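Side-chain contact in prophenoloxidase b (Marsupenaeus japonicus, PDB 3WKY), which is the hemolymph precursor of a type 3 copper phenoloxidase, which once activated probably oxidises monophenols and o-diphenols: residues Tyr224-Leu229 against Arg395-Ile400. Numbering follows the deposited sequence.
Sequences YMHHNL and RWHKFI. With CUO (Cu2-o2 cluster), chain J.
The imidazoles of His226 and His397 lie nearly parallel, their planes 11° apart, but with centroids 4.4 Å apart they are displaced so far that little of one ring covers the other. The CD2 corner of His226 sits over one face of His397. Met225 CE rests against the face of His226 turned away from His397, nearer the rim of the ring than its centre, and O1 of the dioxygen species approaches the rim of His397, close to the ring plane. The two residues come from helices 218-239 and 391-409; across the two segments the closest CA atoms, those of His226 and His397, are 7.1 Å apart, and the contact is buried. In His226, CG is anti to the carbonyl carbon (chi1 -67°), which sends the ring across toward the second helix and the cluster. Each ring then ends on its own metal: His226 NE2 binds the copper CU1 at 2.2 Å, and His397 NE2 binds the copper CU2 at the same distance of 2.2 Å. His226 NE2 and His397 NE2 remain 4.2 Å apart. The other ring nitrogen, His226 ND1, is hydrogen-bonded to Phe222 O, one turn earlier, which, together with the copper bond at NE2, restrains the ring's rotation. No hydrogen bond joins the two segments; the contact rests on the two offset imidazoles and on the copper-dioxygen cluster they both bind. His199 and His203 complete the protein ligands of CU1, as His357 and His361 do for CU2, giving the six-histidine dinuclear centre of the type 3 copper proteins, the family of hemocyanins and tyrosinases.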
# COMPACT_ATOMS: atom_id res chain seq x y z
N TYR A 224 27.42 28.07 -0.22
CA TYR A 224 28.25 28.19 0.97
C TYR A 224 27.47 28.69 2.18
O TYR A 224 27.63 28.15 3.27
CB TYR A 224 29.43 29.13 0.70
CG TYR A 224 30.47 29.12 1.80
CD1 TYR A 224 31.11 27.95 2.16
CD2 TYR A 224 30.81 30.30 2.46
CE1 TYR A 224 32.10 27.94 3.16
CE2 TYR A 224 31.79 30.30 3.47
CZ TYR A 224 32.43 29.12 3.80
OH TYR A 224 33.39 29.12 4.80
N MET A 225 26.64 29.71 2.00
CA MET A 225 25.90 30.22 3.14
C MET A 225 24.95 29.13 3.63
O MET A 225 24.85 28.89 4.83
CB MET A 225 25.14 31.51 2.78
CG MET A 225 24.34 32.08 3.97
SD MET A 225 22.76 31.22 4.29
CE MET A 225 21.61 32.29 3.45
N HIS A 226 24.23 28.49 2.71
CA HIS A 226 23.28 27.48 3.13
C HIS A 226 23.92 26.24 3.72
O HIS A 226 23.35 25.61 4.62
CB HIS A 226 22.29 27.14 2.00
CG HIS A 226 21.40 28.29 1.68
ND1 HIS A 226 21.75 29.28 0.78
CD2 HIS A 226 20.19 28.63 2.17
CE1 HIS A 226 20.78 30.17 0.72
NE2 HIS A 226 19.83 29.81 1.56
N HIS A 227 25.11 25.90 3.24
CA HIS A 227 25.87 24.81 3.82
C HIS A 227 26.16 25.11 5.28
O HIS A 227 26.02 24.25 6.15
CB HIS A 227 27.20 24.60 3.10
CG HIS A 227 28.12 23.69 3.85
ND1 HIS A 227 27.88 22.33 3.96
CD2 HIS A 227 29.21 23.94 4.61
CE1 HIS A 227 28.81 21.78 4.72
NE2 HIS A 227 29.63 22.73 5.12
N ASN A 228 26.58 26.33 5.55
CA ASN A 228 26.89 26.74 6.91
C ASN A 228 25.65 26.82 7.78
O ASN A 228 25.68 26.45 8.96
CB ASN A 228 27.64 28.08 6.87
CG ASN A 228 29.11 27.90 6.67
OD1 ASN A 228 29.85 27.75 7.63
ND2 ASN A 228 29.56 27.87 5.40
N LEU A 229 24.54 27.27 7.19
CA LEU A 229 23.26 27.31 7.88
C LEU A 229 22.79 25.90 8.30
O LEU A 229 22.39 25.68 9.45
CB LEU A 229 22.23 28.01 6.97
CG LEU A 229 20.78 28.15 7.40
CD1 LEU A 229 20.66 28.74 8.80
CD2 LEU A 229 20.09 29.04 6.38
N ARG A 395 15.18 20.27 5.98
CA ARG A 395 15.15 19.04 5.20
C ARG A 395 15.35 19.37 3.72
O ARG A 395 16.05 18.64 3.01
CB ARG A 395 13.81 18.30 5.42
CG ARG A 395 13.58 17.86 6.88
CD ARG A 395 12.59 16.66 6.95
NE ARG A 395 13.12 15.54 6.17
CZ ARG A 395 12.38 14.57 5.64
NH1 ARG A 395 11.06 14.57 5.78
NH2 ARG A 395 12.97 13.60 4.94
N TRP A 396 14.74 20.46 3.26
CA TRP A 396 14.91 20.88 1.87
C TRP A 396 16.37 21.29 1.63
O TRP A 396 16.98 20.92 0.62
CB TRP A 396 13.95 22.02 1.54
CG TRP A 396 13.97 22.41 0.09
CD1 TRP A 396 14.32 23.63 -0.43
CD2 TRP A 396 13.64 21.57 -1.04
NE1 TRP A 396 14.22 23.61 -1.81
CE2 TRP A 396 13.81 22.36 -2.21
CE3 TRP A 396 13.21 20.24 -1.17
CZ2 TRP A 396 13.59 21.85 -3.50
CZ3 TRP A 396 12.97 19.74 -2.46
CH2 TRP A 396 13.15 20.55 -3.61
N HIS A 397 16.93 22.04 2.56
CA HIS A 397 18.32 22.47 2.39
C HIS A 397 19.36 21.40 2.62
O HIS A 397 20.48 21.51 2.10
CB HIS A 397 18.63 23.77 3.13
CG HIS A 397 18.27 24.95 2.30
ND1 HIS A 397 19.10 25.41 1.30
CD2 HIS A 397 17.11 25.64 2.19
CE1 HIS A 397 18.49 26.39 0.65
NE2 HIS A 397 17.29 26.54 1.17
N LYS A 398 19.02 20.37 3.38
CA LYS A 398 19.90 19.21 3.45
C LYS A 398 19.91 18.51 2.08
O LYS A 398 20.97 18.08 1.62
CB LYS A 398 19.51 18.25 4.58
CG LYS A 398 20.45 17.04 4.70
CD LYS A 398 21.84 17.46 5.23
CE LYS A 398 22.76 16.25 5.27
NZ LYS A 398 24.03 16.53 6.04
N PHE A 399 18.76 18.40 1.42
CA PHE A 399 18.75 17.88 0.05
C PHE A 399 19.63 18.73 -0.87
O PHE A 399 20.46 18.21 -1.62
CB PHE A 399 17.32 17.82 -0.51
CG PHE A 399 17.26 17.85 -2.03
CD1 PHE A 399 17.78 16.81 -2.78
CD2 PHE A 399 16.69 18.93 -2.69
CE1 PHE A 399 17.75 16.84 -4.17
CE2 PHE A 399 16.64 18.97 -4.07
CZ PHE A 399 17.17 17.93 -4.82
N ILE A 400 19.44 20.04 -0.79
CA ILE A 400 20.22 20.96 -1.61
C ILE A 400 21.71 20.82 -1.31
O ILE A 400 22.54 20.73 -2.23
CB ILE A 400 19.73 22.42 -1.42
CG1 ILE A 400 18.31 22.57 -1.99
CG2 ILE A 400 20.67 23.40 -2.12
CD1 ILE A 400 18.20 22.27 -3.50
CU1 CUO J . 17.83 30.66 1.51
CU2 CUO J . 15.93 27.91 0.16
O1 CUO J . 16.84 29.67 0.08
O2 CUO J . 15.78 29.73 1.36